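Local coordinates for protein Rho guanine nucleotide exchange factor 11 (Homo sapiens, PDB 5JHH) that probably acts as a guanine nucleotide exchange factor for Rho GTPases, using a helical DH (RhoGEF) domain followed by a PH domain, at residues T17-D22 with H183-T188; D22-I27 with G91-E96; S36-L41 with I76-C81; I97-L102 with H191-R196; R104-A109 with R198-E203. All blocks are in the same frame, centred on the assembly; numbering follows the deposited sequence. Where two conformers were deposited one is given.

Interaction 1 (T17-D22 with H183-T188)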
# COMPACT_ATOMS: atom_id res chain seq x y z
N THR A 17 19.99 5.18 31.20
CA THR A 17 18.88 6.11 31.10
C THR A 17 17.70 5.52 30.31
O THR A 17 17.88 4.59 29.53
CB THR A 17 19.32 7.43 30.42
OG1 THR A 17 18.19 8.06 29.82
CG2 THR A 17 20.40 7.20 29.32
N GLN A 18 16.51 6.08 30.50
CA GLN A 18 15.31 5.66 29.78
C GLN A 18 15.49 5.78 28.26
O GLN A 18 15.07 4.91 27.50
CB GLN A 18 14.10 6.52 30.21
CG GLN A 18 12.72 6.04 29.75
CD GLN A 18 12.33 4.65 30.26
OE1 GLN A 18 11.33 4.09 29.82
NE2 GLN A 18 13.11 4.10 31.19
N ARG A 19 16.09 6.89 27.83
CA ARG A 19 16.41 7.11 26.44
C ARG A 19 17.31 6.00 25.92
O ARG A 19 17.05 5.47 24.86
CB ARG A 19 17.11 8.45 26.27
CG ARG A 19 17.16 8.96 24.83
CD ARG A 19 18.08 10.16 24.71
NE ARG A 19 17.73 11.04 23.60
CZ ARG A 19 16.64 11.80 23.54
NH1 ARG A 19 16.42 12.57 22.48
NH2 ARG A 19 15.74 11.78 24.52
N GLU A 20 18.35 5.63 26.65
CA GLU A 20 19.27 4.63 26.17
C GLU A 20 18.67 3.21 26.27
O GLU A 20 19.03 2.31 25.51
CB GLU A 20 20.60 4.71 26.91
CG GLU A 20 21.58 3.55 26.63
CD GLU A 20 22.05 3.45 25.17
OE1 GLU A 20 23.22 3.80 24.90
OE2 GLU A 20 21.28 3.00 24.30
N ILE A 21 17.75 3.02 27.20
CA ILE A 21 17.01 1.77 27.26
C ILE A 21 16.17 1.66 25.98
O ILE A 21 16.13 0.62 25.36
CB ILE A 21 16.04 1.74 28.45
CG1 ILE A 21 16.77 1.93 29.79
CG2 ILE A 21 15.24 0.44 28.43
CD1 ILE A 21 17.08 0.63 30.52
N ASP A 22 15.48 2.75 25.64
CA ASP A 22 14.55 2.76 24.53
C ASP A 22 15.28 2.58 23.20
O ASP A 22 14.80 1.86 22.35
CB ASP A 22 13.74 4.05 24.50
CG ASP A 22 12.78 4.16 25.68
OD1 ASP A 22 12.85 3.30 26.58
OD2 ASP A 22 12.00 5.13 25.73
N HIS A 183 15.84 8.23 19.67
CA HIS A 183 16.49 7.94 20.94
C HIS A 183 18.00 8.04 20.89
O HIS A 183 18.69 7.48 21.72
CB HIS A 183 16.04 6.60 21.46
CG HIS A 183 14.58 6.55 21.75
ND1 HIS A 183 13.76 5.53 21.32
CD2 HIS A 183 13.78 7.43 22.40
CE1 HIS A 183 12.52 5.78 21.70
NE2 HIS A 183 12.50 6.93 22.35
N THR A 184 18.52 8.79 19.93
CA THR A 184 19.96 8.98 19.79
C THR A 184 20.32 10.44 20.14
O THR A 184 19.62 11.39 19.75
CB THR A 184 20.38 8.67 18.32
OG1 THR A 184 20.07 7.31 18.03
CG2 THR A 184 21.88 8.90 18.07
N GLU A 185 21.42 10.63 20.87
CA GLU A 185 21.79 11.98 21.33
C GLU A 185 22.05 12.77 20.08
O GLU A 185 22.77 12.30 19.21
CB GLU A 185 23.07 11.97 22.19
CG GLU A 185 22.96 11.19 23.48
CD GLU A 185 22.21 11.95 24.56
OE1 GLU A 185 22.73 13.00 24.97
OE2 GLU A 185 21.11 11.48 25.01
N GLY A 186 21.44 13.94 19.97
CA GLY A 186 21.73 14.89 18.87
C GLY A 186 23.14 15.49 18.91
O GLY A 186 23.88 15.27 19.86
N GLY A 187 23.50 16.22 17.86
CA GLY A 187 24.86 16.74 17.72
C GLY A 187 25.94 15.71 17.41
O GLY A 187 27.10 16.04 17.18
N THR A 188 25.55 14.45 17.40
CA THR A 188 26.45 13.32 17.14
C THR A 188 26.59 13.11 15.64
O THR A 188 25.64 13.30 14.90
CB THR A 188 25.85 12.04 17.75
OG1 THR A 188 25.24 12.34 18.99
CG2 THR A 188 26.90 11.07 18.03

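Interaction 2 (D22-I27 with G91-E96)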
# COMPACT_ATOMS: atom_id res chain seq x y z
N ASP A 22 15.48 2.75 25.64
CA ASP A 22 14.55 2.76 24.53
C ASP A 22 15.28 2.58 23.20
O ASP A 22 14.80 1.86 22.35
CB ASP A 22 13.74 4.05 24.50
CG ASP A 22 12.78 4.16 25.68
OD1 ASP A 22 12.85 3.30 26.58
OD2 ASP A 22 12.00 5.13 25.73
N ARG A 23 16.43 3.24 23.07
CA ARG A 23 17.33 3.06 21.96
C ARG A 23 17.70 1.61 21.80
O ARG A 23 17.60 1.06 20.69
CB ARG A 23 18.59 3.90 22.18
CG ARG A 23 19.47 4.03 20.97
CD ARG A 23 20.77 4.74 21.31
NE ARG A 23 21.71 4.53 20.23
CZ ARG A 23 22.71 3.65 20.24
NH1 ARG A 23 23.45 3.53 19.16
NH2 ARG A 23 23.00 2.91 21.32
N GLN A 24 18.03 0.94 22.90
CA GLN A 24 18.38 -0.49 22.84
C GLN A 24 17.22 -1.36 22.40
O GLN A 24 17.41 -2.37 21.72
CB GLN A 24 18.87 -1.01 24.17
CG GLN A 24 20.16 -0.37 24.59
CD GLN A 24 21.26 -0.67 23.62
OE1 GLN A 24 21.45 -1.80 23.25
NE2 GLN A 24 22.00 0.35 23.21
N GLU A 25 16.02 -1.00 22.82
CA GLU A 25 14.86 -1.79 22.50
C GLU A 25 14.63 -1.77 21.00
O GLU A 25 14.36 -2.81 20.41
CB GLU A 25 13.61 -1.24 23.19
CG GLU A 25 13.50 -1.60 24.65
CD GLU A 25 13.31 -3.09 24.86
OE1 GLU A 25 12.97 -3.79 23.89
OE2 GLU A 25 13.50 -3.57 25.99
N VAL A 26 14.66 -0.59 20.42
CA VAL A 26 14.39 -0.44 19.01
C VAL A 26 15.46 -1.16 18.16
O VAL A 26 15.16 -1.80 17.14
CB VAL A 26 14.37 1.02 18.58
CG1 VAL A 26 13.90 1.10 17.14
CG2 VAL A 26 13.42 1.80 19.44
N ILE A 27 16.69 -1.05 18.60
CA ILE A 27 17.77 -1.70 17.92
C ILE A 27 17.57 -3.20 18.03
O ILE A 27 17.79 -3.94 17.09
CB ILE A 27 19.13 -1.28 18.49
CG1 ILE A 27 19.42 0.14 18.06
CG2 ILE A 27 20.24 -2.19 18.00
CD1 ILE A 27 20.68 0.72 18.66
N GLY A 91 29.07 -7.15 23.21
CA GLY A 91 28.32 -6.81 24.41
C GLY A 91 26.90 -6.42 24.08
O GLY A 91 26.65 -5.89 22.99
N PRO A 92 25.98 -6.64 25.03
CA PRO A 92 24.54 -6.53 24.80
C PRO A 92 24.02 -5.10 24.68
O PRO A 92 22.85 -4.89 24.33
CB PRO A 92 23.93 -7.19 26.04
CG PRO A 92 24.97 -7.07 27.09
CD PRO A 92 26.28 -7.14 26.38
N ILE A 93 24.87 -4.14 25.01
CA ILE A 93 24.51 -2.76 24.82
C ILE A 93 25.14 -2.33 23.53
O ILE A 93 26.36 -2.19 23.43
CB ILE A 93 25.05 -1.87 25.92
CG1 ILE A 93 24.59 -2.39 27.28
CG2 ILE A 93 24.60 -0.43 25.70
CD1 ILE A 93 25.11 -1.55 28.43
N ILE A 94 24.32 -2.12 22.52
CA ILE A 94 24.88 -1.83 21.22
C ILE A 94 25.26 -0.35 21.20
O ILE A 94 24.50 0.50 21.67
CB ILE A 94 23.91 -2.25 20.08
CG1 ILE A 94 23.82 -3.79 19.96
CG2 ILE A 94 24.37 -1.68 18.75
CD1 ILE A 94 22.64 -4.42 20.67
N LYS A 95 26.44 -0.05 20.70
CA LYS A 95 26.94 1.31 20.72
C LYS A 95 26.55 1.99 19.43
O LYS A 95 25.37 2.02 19.14
CB LYS A 95 28.44 1.34 21.00
CG LYS A 95 28.80 0.88 22.42
CD LYS A 95 28.11 1.74 23.49
CE LYS A 95 28.74 1.55 24.87
NZ LYS A 95 28.61 0.16 25.38
N GLU A 96 27.49 2.51 18.65
CA GLU A 96 27.12 3.14 17.38
C GLU A 96 26.63 2.09 16.38
O GLU A 96 27.12 0.97 16.30
CB GLU A 96 28.23 3.97 16.73
CG GLU A 96 29.58 4.04 17.44
CD GLU A 96 29.53 4.97 18.62
OE1 GLU A 96 29.68 4.48 19.76
OE2 GLU A 96 29.29 6.18 18.41

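Interaction 3 (S36-L41 with I76-C81)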
# COMPACT_ATOMS: atom_id res chain seq x y z
N SER A 36 14.09 -12.59 11.70
CA SER A 36 12.80 -13.16 11.44
C SER A 36 12.47 -13.07 9.93
O SER A 36 11.92 -13.96 9.33
CB SER A 36 11.77 -12.43 12.24
OG SER A 36 10.61 -13.11 11.97
N HIS A 37 12.85 -11.97 9.31
CA HIS A 37 12.53 -11.77 7.92
C HIS A 37 13.30 -12.74 7.05
O HIS A 37 12.77 -13.41 6.18
CB HIS A 37 12.79 -10.33 7.51
CG HIS A 37 12.55 -10.11 6.07
ND1 HIS A 37 13.58 -9.96 5.17
CD2 HIS A 37 11.41 -10.13 5.36
CE1 HIS A 37 13.08 -9.87 3.96
NE2 HIS A 37 11.77 -9.99 4.05
N LEU A 38 14.55 -12.87 7.35
CA LEU A 38 15.38 -13.89 6.76
C LEU A 38 14.75 -15.25 6.87
O LEU A 38 14.77 -16.04 5.94
CB LEU A 38 16.75 -13.85 7.40
CG LEU A 38 17.84 -14.74 6.84
CD1 LEU A 38 17.94 -14.62 5.32
CD2 LEU A 38 19.17 -14.35 7.47
N ARG A 39 14.14 -15.53 8.01
CA ARG A 39 13.48 -16.82 8.18
C ARG A 39 12.40 -16.98 7.14
O ARG A 39 12.32 -18.02 6.47
CB ARG A 39 12.89 -16.95 9.58
CG ARG A 39 12.55 -18.38 9.99
CD ARG A 39 11.33 -18.41 10.93
NE ARG A 39 10.55 -19.62 10.73
CZ ARG A 39 9.35 -19.66 10.16
NH1 ARG A 39 8.74 -20.80 10.03
NH2 ARG A 39 8.74 -18.55 9.75
N THR A 40 11.60 -15.94 6.96
CA THR A 40 10.51 -16.00 6.01
C THR A 40 11.01 -16.21 4.60
O THR A 40 10.42 -16.95 3.83
CB THR A 40 9.69 -14.72 6.07
OG1 THR A 40 9.17 -14.57 7.37
CG2 THR A 40 8.53 -14.75 5.12
N LEU A 41 12.11 -15.58 4.23
CA LEU A 41 12.62 -15.82 2.91
C LEU A 41 13.07 -17.26 2.73
O LEU A 41 12.96 -17.82 1.61
CB LEU A 41 13.77 -14.89 2.56
CG LEU A 41 13.47 -13.41 2.62
CD1 LEU A 41 14.75 -12.63 2.30
CD2 LEU A 41 12.37 -13.00 1.67
N ILE A 76 21.50 -10.76 0.30
CA ILE A 76 21.38 -9.39 0.75
C ILE A 76 21.11 -9.35 2.25
O ILE A 76 21.72 -8.54 2.98
CB ILE A 76 20.16 -8.68 0.13
CG1 ILE A 76 20.32 -8.39 -1.36
CG2 ILE A 76 19.80 -7.39 0.87
CD1 ILE A 76 21.46 -7.54 -1.71
N HIS A 77 20.10 -10.08 2.68
CA HIS A 77 19.68 -10.00 4.08
C HIS A 77 20.53 -10.83 5.04
O HIS A 77 20.68 -10.46 6.21
CB HIS A 77 18.20 -10.35 4.27
CG HIS A 77 17.28 -9.33 3.72
ND1 HIS A 77 16.91 -8.22 4.43
CD2 HIS A 77 16.63 -9.26 2.53
CE1 HIS A 77 16.08 -7.49 3.70
NE2 HIS A 77 15.92 -8.09 2.54
N ASN A 78 21.05 -11.95 4.58
CA ASN A 78 21.87 -12.80 5.42
C ASN A 78 23.20 -12.10 5.75
O ASN A 78 23.59 -12.04 6.90
CB ASN A 78 22.14 -14.08 4.68
CG ASN A 78 23.05 -15.03 5.44
OD1 ASN A 78 22.71 -15.55 6.49
ND2 ASN A 78 24.20 -15.29 4.87
N SER A 79 23.82 -11.50 4.76
CA SER A 79 25.05 -10.78 4.98
C SER A 79 24.82 -9.72 6.03
O SER A 79 25.55 -9.63 7.00
CB SER A 79 25.61 -10.18 3.69
OG SER A 79 24.73 -9.20 3.13
N TRP A 80 23.77 -8.93 5.88
CA TRP A 80 23.50 -7.88 6.85
C TRP A 80 23.23 -8.49 8.23
O TRP A 80 23.74 -8.05 9.25
CB TRP A 80 22.29 -7.03 6.40
CG TRP A 80 22.25 -5.69 7.02
CD1 TRP A 80 23.33 -4.90 7.27
CD2 TRP A 80 21.10 -4.94 7.44
NE1 TRP A 80 22.93 -3.72 7.82
CE2 TRP A 80 21.56 -3.72 7.96
CE3 TRP A 80 19.71 -5.22 7.49
CZ2 TRP A 80 20.70 -2.73 8.46
CZ3 TRP A 80 18.86 -4.26 7.98
CH2 TRP A 80 19.36 -3.01 8.46
N CYS A 81 22.41 -9.52 8.23
CA CYS A 81 22.15 -10.24 9.44
C CYS A 81 23.43 -10.72 10.13
O CYS A 81 23.55 -10.61 11.33
CB CYS A 81 21.32 -11.43 9.11
SG CYS A 81 20.00 -11.59 10.24

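Interaction 4 (I97-L102 with H191-R196)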
# COMPACT_ATOMS: atom_id res chain seq x y z
N ILE A 97 25.66 2.50 15.57
CA ILE A 97 25.03 1.60 14.66
C ILE A 97 24.94 2.18 13.27
O ILE A 97 24.60 1.46 12.34
CB ILE A 97 23.66 1.20 15.21
CG1 ILE A 97 23.39 -0.24 14.87
CG2 ILE A 97 22.56 2.19 14.79
CD1 ILE A 97 22.06 -0.72 15.39
N SER A 98 25.34 3.44 13.11
CA SER A 98 25.10 4.11 11.85
C SER A 98 25.88 3.48 10.70
O SER A 98 25.39 3.42 9.59
CB SER A 98 25.41 5.61 11.95
OG SER A 98 26.74 5.82 12.34
N ASP A 99 27.10 3.05 10.96
CA ASP A 99 27.90 2.46 9.92
C ASP A 99 27.28 1.12 9.41
O ASP A 99 27.37 0.80 8.26
CB ASP A 99 29.30 2.16 10.45
CG ASP A 99 30.18 3.42 10.65
OD1 ASP A 99 29.93 4.49 10.07
OD2 ASP A 99 31.18 3.28 11.37
N LEU A 100 26.78 0.30 10.31
CA LEU A 100 26.07 -0.88 9.92
C LEU A 100 24.84 -0.51 9.05
O LEU A 100 24.63 -1.10 8.00
CB LEU A 100 25.66 -1.65 11.16
CG LEU A 100 24.90 -2.95 10.98
CD1 LEU A 100 25.63 -3.95 10.10
CD2 LEU A 100 24.68 -3.55 12.35
N MET A 101 24.12 0.54 9.41
CA MET A 101 22.99 0.99 8.60
C MET A 101 23.44 1.48 7.24
O MET A 101 22.82 1.15 6.21
CB MET A 101 22.22 2.08 9.30
CG MET A 101 21.73 1.71 10.70
SD MET A 101 20.54 0.37 10.71
CE MET A 101 21.51 -0.95 11.36
N LEU A 102 24.49 2.28 7.20
CA LEU A 102 25.00 2.73 5.93
C LEU A 102 25.57 1.58 5.08
O LEU A 102 25.59 1.68 3.86
CB LEU A 102 26.08 3.82 6.08
CG LEU A 102 25.62 5.09 6.80
CD1 LEU A 102 26.82 6.00 7.07
CD2 LEU A 102 24.57 5.84 5.99
N HIS A 191 24.12 10.54 14.71
CA HIS A 191 22.75 10.96 14.55
C HIS A 191 22.54 11.37 13.10
O HIS A 191 21.55 10.98 12.44
CB HIS A 191 22.43 12.11 15.52
CG HIS A 191 21.02 12.59 15.45
ND1 HIS A 191 20.57 13.43 14.45
CD2 HIS A 191 19.96 12.36 16.26
CE1 HIS A 191 19.29 13.68 14.64
NE2 HIS A 191 18.89 13.05 15.73
N GLU A 192 23.48 12.16 12.62
CA GLU A 192 23.51 12.65 11.24
C GLU A 192 23.52 11.51 10.20
O GLU A 192 22.85 11.59 9.16
CB GLU A 192 24.76 13.52 11.10
CG GLU A 192 24.83 14.42 9.88
CD GLU A 192 26.08 15.35 9.88
OE1 GLU A 192 27.21 14.90 10.19
OE2 GLU A 192 25.93 16.55 9.57
N LYS A 193 24.33 10.49 10.48
CA LYS A 193 24.55 9.35 9.59
C LYS A 193 23.32 8.39 9.55
O LYS A 193 22.96 7.89 8.51
CB LYS A 193 25.82 8.59 10.02
CG LYS A 193 27.12 9.18 9.46
CD LYS A 193 28.30 8.88 10.36
CE LYS A 193 28.92 7.54 10.08
NZ LYS A 193 29.36 6.93 11.36
N LEU A 194 22.69 8.20 10.69
CA LEU A 194 21.38 7.62 10.78
C LEU A 194 20.33 8.39 10.00
O LEU A 194 19.49 7.76 9.36
CB LEU A 194 20.94 7.55 12.24
CG LEU A 194 21.62 6.45 13.04
CD1 LEU A 194 21.16 6.45 14.48
CD2 LEU A 194 21.31 5.10 12.42
N CYS A 195 20.37 9.72 10.01
CA CYS A 195 19.37 10.46 9.25
C CYS A 195 19.60 10.22 7.77
O CYS A 195 18.67 10.18 6.97
CB CYS A 195 19.43 11.97 9.57
SG CYS A 195 18.79 12.33 11.25
N ARG A 196 20.88 10.09 7.43
CA ARG A 196 21.24 9.88 6.05
C ARG A 196 20.70 8.51 5.61
O ARG A 196 20.06 8.40 4.57
CB ARG A 196 22.77 10.00 5.91
CG ARG A 196 23.40 9.44 4.65
CD ARG A 196 22.99 10.27 3.47
NE ARG A 196 23.75 9.93 2.27
CZ ARG A 196 23.50 10.41 1.07
NH1 ARG A 196 22.51 11.30 0.88
NH2 ARG A 196 24.22 10.01 0.04

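Interaction 5 (R104-A109 with R198-E203)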
# COMPACT_ATOMS: atom_id res chain seq x y z
N ARG A 104 24.23 -1.14 4.60
CA ARG A 104 23.11 -1.73 3.84
C ARG A 104 22.36 -0.75 2.95
O ARG A 104 21.81 -1.12 1.92
CB ARG A 104 22.13 -2.43 4.76
CG ARG A 104 21.13 -3.39 4.09
CD ARG A 104 21.38 -3.53 2.57
NE ARG A 104 22.16 -4.65 2.26
CZ ARG A 104 22.81 -4.90 1.15
NH1 ARG A 104 22.91 -4.07 0.13
NH2 ARG A 104 23.41 -6.05 1.12
N PHE A 105 22.30 0.50 3.34
CA PHE A 105 21.34 1.39 2.73
C PHE A 105 21.93 2.56 2.02
O PHE A 105 21.18 3.40 1.53
CB PHE A 105 20.39 1.94 3.80
CG PHE A 105 19.61 0.90 4.50
CD1 PHE A 105 18.81 0.02 3.78
CD2 PHE A 105 19.60 0.83 5.89
CE1 PHE A 105 18.09 -0.97 4.44
CE2 PHE A 105 18.84 -0.12 6.54
CZ PHE A 105 18.10 -1.04 5.80
N ASP A 106 23.25 2.64 1.98
CA ASP A 106 23.93 3.76 1.32
C ASP A 106 24.89 3.29 0.22
O ASP A 106 25.36 2.15 0.24
CB ASP A 106 24.70 4.55 2.38
CG ASP A 106 25.15 5.94 1.91
OD1 ASP A 106 24.42 6.64 1.17
OD2 ASP A 106 26.26 6.34 2.30
N GLY A 107 25.19 4.21 -0.70
CA GLY A 107 26.13 4.04 -1.77
C GLY A 107 25.86 2.77 -2.55
O GLY A 107 24.72 2.48 -2.87
N PRO A 108 26.92 1.99 -2.82
CA PRO A 108 26.81 0.80 -3.60
C PRO A 108 25.77 -0.16 -3.01
O PRO A 108 25.09 -0.84 -3.76
CB PRO A 108 28.21 0.19 -3.52
CG PRO A 108 29.11 1.40 -3.46
CD PRO A 108 28.34 2.31 -2.50
N ALA A 109 25.66 -0.18 -1.69
CA ALA A 109 24.88 -1.15 -0.99
C ALA A 109 23.42 -0.85 -1.21
O ALA A 109 22.61 -1.74 -1.30
CB ALA A 109 25.19 -1.15 0.50
N ARG A 198 18.20 6.76 6.95
CA ARG A 198 16.74 6.88 6.88
C ARG A 198 16.31 7.46 5.55
O ARG A 198 15.39 6.94 4.86
CB ARG A 198 16.22 7.75 8.01
CG ARG A 198 14.75 8.12 7.82
CD ARG A 198 14.37 9.32 8.66
NE ARG A 198 14.99 10.51 8.10
CZ ARG A 198 15.34 11.58 8.80
NH1 ARG A 198 15.05 11.65 10.10
NH2 ARG A 198 15.96 12.56 8.18
N ASP A 199 16.96 8.55 5.17
CA ASP A 199 16.58 9.19 3.90
C ASP A 199 16.85 8.28 2.67
O ASP A 199 16.12 8.35 1.65
CB ASP A 199 17.37 10.51 3.73
CG ASP A 199 16.98 11.60 4.78
OD1 ASP A 199 15.98 11.51 5.50
OD2 ASP A 199 17.72 12.57 4.84
N GLN A 200 17.91 7.46 2.73
CA GLN A 200 18.26 6.63 1.58
C GLN A 200 17.27 5.47 1.50
O GLN A 200 16.80 5.17 0.43
CB GLN A 200 19.70 6.14 1.67
CG GLN A 200 20.77 7.17 1.33
CD GLN A 200 21.02 7.28 -0.15
OE1 GLN A 200 20.16 7.66 -0.90
NE2 GLN A 200 22.24 6.99 -0.57
N CYS A 201 16.85 4.92 2.64
CA CYS A 201 15.73 3.97 2.68
C CYS A 201 14.46 4.50 2.03
O CYS A 201 13.79 3.77 1.31
CB CYS A 201 15.38 3.56 4.08
SG CYS A 201 16.63 2.58 4.85
N ARG A 202 14.11 5.73 2.29
CA ARG A 202 12.95 6.30 1.60
C ARG A 202 13.10 6.28 0.09
O ARG A 202 12.15 5.97 -0.65
CB ARG A 202 12.69 7.72 2.05
CG ARG A 202 12.05 7.72 3.43
CD ARG A 202 11.63 9.11 3.87
NE ARG A 202 11.16 9.08 5.24
CZ ARG A 202 11.58 9.90 6.21
NH1 ARG A 202 12.47 10.86 5.97
NH2 ARG A 202 11.07 9.77 7.43
N GLU A 203 14.29 6.62 -0.33
CA GLU A 203 14.66 6.67 -1.75
C GLU A 203 14.62 5.27 -2.38
O GLU A 203 14.16 5.06 -3.49
CB GLU A 203 16.07 7.25 -1.81
CG GLU A 203 16.28 8.31 -2.85
CD GLU A 203 15.26 9.42 -2.86
OE1 GLU A 203 15.18 10.14 -1.86
OE2 GLU A 203 14.59 9.58 -3.92

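Interaction 1 (T17-D22 with H183-T188)
The ring of His183 packs against the first turn of the long helix 18-54 of the DH helical bundle, with Asp22 CB over its face. The contact joins this turn to the loop between helices 165-182 and 189-227. Asp22 CB sits 3.5 Å from the centroid of the His183 ring, 14° off the ring normal, a CH-pi contact. The carboxylate of Asp22 is turned steeply to the ring, its plane 75° from that of the imidazole. His183 CG stands beside its own backbone N (chi1 -63°), which sets it against the helix. His183 CB also packs on Arg19 O at 3.7 Å.

Arg19 reaches toward the loop beside this pair. Its chain is extended from CG to NE, and its guanidinium has His183 CA over one face. The Arg19 and Glu185 side chains meet with guanidinium and carboxylate planes steeply turned against each other. The salt bridge from Arg19 NE to Glu185 OE2 is long, 3.7 Å, and the oxygen lies well out of the guanidinium plane. It is therefore a pairing of charges, with no N-H aimed at the oxygen. The nearest atom of Arg19 to Glu185 OE2 is CD, at 3.3 Å.

Interaction 2 (D22-I27 with G91-E96)
The first turns of helix 18-54 in the DH bundle hold the loop that links helix 70-89 to helix 98-105. Arg23 and Gln24 do this by binding the loop backbone, not its side chains. The end of Gln24 pairs with one residue. Its OE1 accepts from Ile94 N at 3.0 Å, and its NE2 gives a hydrogen to Ile94 O at 2.9 Å. The second bond lies in the carbonyl plane of Ile94, on a lone pair, and close to the amide plane of Gln24. Two bonds to one residue fix the rotation of the amide. The Gln24 chain is bent at chi2 (-62°), which turns CD back from an extended course.

Arg23 stretches out beside it, with CG anti to the backbone N (chi1 -168°). Its NH2 also binds Ile94 O, at 2.9 Å, so that oxygen accepts from two side chains. Its NH1 points almost straight at Lys95 O, though the modelled separation is too short to be taken literally. Ile27 CD1 lies over one face of the guanidinium, 3.9 Å above its plane. Apolar packing continues from Ile27 CG2 to Ile94 CB at 4.2 Å. Outside the pair, Gln24 NE2 also binds Glu20, and Trp4 binds Pro92 O. This is side-chain-to-backbone bonding of an irregular interhelical loop to a helix of the DH fold.

Interaction 3 (S36-L41 with I76-C81)
His37 turns the edge of its ring toward the face of His77, in an edge-to-face pair between two antiparallel helices of the DH bundle. The ring centroids are 4.6 Å apart and the planes meet at 66°. This is the tight, buried side of the contact. The His77 ring is covered on both faces. His37 takes one face, and Ile76 CG2 lies over the opposite one, toward the rim. Leu41 adds its CD1 at 3.9 Å from His77 CD2, the two side chains crossing at about a right angle. Both ring nitrogens of His77 have acidic partners, ND1 with Glu34 and NE2 with Glu166, which would hold the ring in its rotation.

Buried Leu38 sets its CD2 against helix 70-89, 3.7 Å from Asn78 CA and 4.0 Å from Cys81 CB. The contact is less enclosed on this side, where Asn78 and Cys81 are both partly exposed. The polar end of Asn78 turns to Glu75, with a weak bond to Arg42.

The axes of the two segments approach to 9.8 Å, at 149° between their N-to-C directions. Helix 165-182 packs against both histidines, through Ser165, Glu166 and Arg169 at His37 and Tyr173 at His77. Helices 98-105 and 107-121 pack against Ile76 of helix 70-89.

Interaction 4 (I97-L102 with H191-R196)
Lys193 NZ is gripped by two groups of the facing helix. It gives a hydrogen to Asp99 OD1 at 2.8 Å, as part of a salt bridge, and another to Ser98 OG at 3.0 Å. The ammonium meets Asp99 OD1 from above, 47° out of the carboxylate plane. The Lys193 chain is bent at chi3 (86°), which swings CE round near the start of helix 98-105. Ser98 OG also binds Glu190, which takes the backbone N of Ile97 as well. Lysine and glutamate of helix 189-227 thus share the serine hydroxyl.

The two helical segments belong to the DH bundle and run nearly parallel, with axes 8.9 Å apart and 21° between them. Ser98 faces Leu194 where the backbones come nearest. The backbones fit closely there: Ser98 CB lies 3.6 Å from Lys193 CB.

Next to the polar group, Leu194 CD2 enters an apolar patch. It touches Met101 CG at 3.8 Å and Ile97 CG2 at 4.0 Å. Helix 165-182 completes this patch through Ile180 and Ile181 at Leu194 and Leu177 at Met101. Farther along the helix, Leu102 crosses Lys193 and Arg196 at about a right angle. Its CD2 rests 3.6 Å from Lys193 O and also reaches Arg196 CG.

Interaction 5 (R104-A109 with R198-E203)
Gln200 and Cys201 of helix 189-227 carry this contact, meeting Asp106 and Phe105 where helix 98-105 ends. Just before them, Arg198 and Asp199 form a salt bridge. Arg198 NE and NH2 both bind Asp199 OD1, from the same face of the carboxylate plane. Arg202 joins this network by a long ion pair.

Gln200 comes next and points toward the helix end. Its CB packs against Phe105 O. Its chain is bent at chi2 (-84°), and the amide ends beside Asp106. NE2 gives a hydrogen to Asp106 OD1 at 2.8 Å, with an N-H...O angle of 162°. The acid oxygen is met nearly along its own C-O bond and lies close to the amide plane. Gln200 OE1 binds Arg110 of helix 107-121, so one amide bridges the turn and the helix after it.

Cys201 follows. Its SG stands over the centre of the Phe105 ring, 3.5 Å from the centroid and 13° off the normal. This is a sulfur-aromatic contact over the face. The nearest ring atom to SG is Phe105 CG, at 3.4 Å. Arg104 CB covers the opposite face of the ring, 4.1 Å above its plane, so the phenyl is sandwiched.

Asp106 leaves the helical course; Gly107, with positive phi, follows, and the chain goes on in helix 107-121. Trp80 of helix 70-89 meets Phe105 edge-to-face, and Tyr173 of helix 165-182 also meets its ring. Pro174 and Leu177 of that helix pack on Cys201.

All five contacts lie in the helical DH part of the chain, with no strand among their segments. Interactions 1, 2 and 3 use helix 18-54, in order along it. Interactions 1 and 2 share Asp22, and their centres are about 10 Å apart. Interactions 4 and 5 both join helix 98-105 to helix 189-227, also with centres about 10 Å apart. Interaction 3 lies farther along the bundle, its centre about 27 Å from that of interaction 1, but Trp80 ties helix 70-89 to interactions 4 and 5. Interactions 2 and 4 meet through Ile27 and Ile97. Residues distant in sequence are thus joined into one bundle, whose helix 189-227 runs on toward the PH domain.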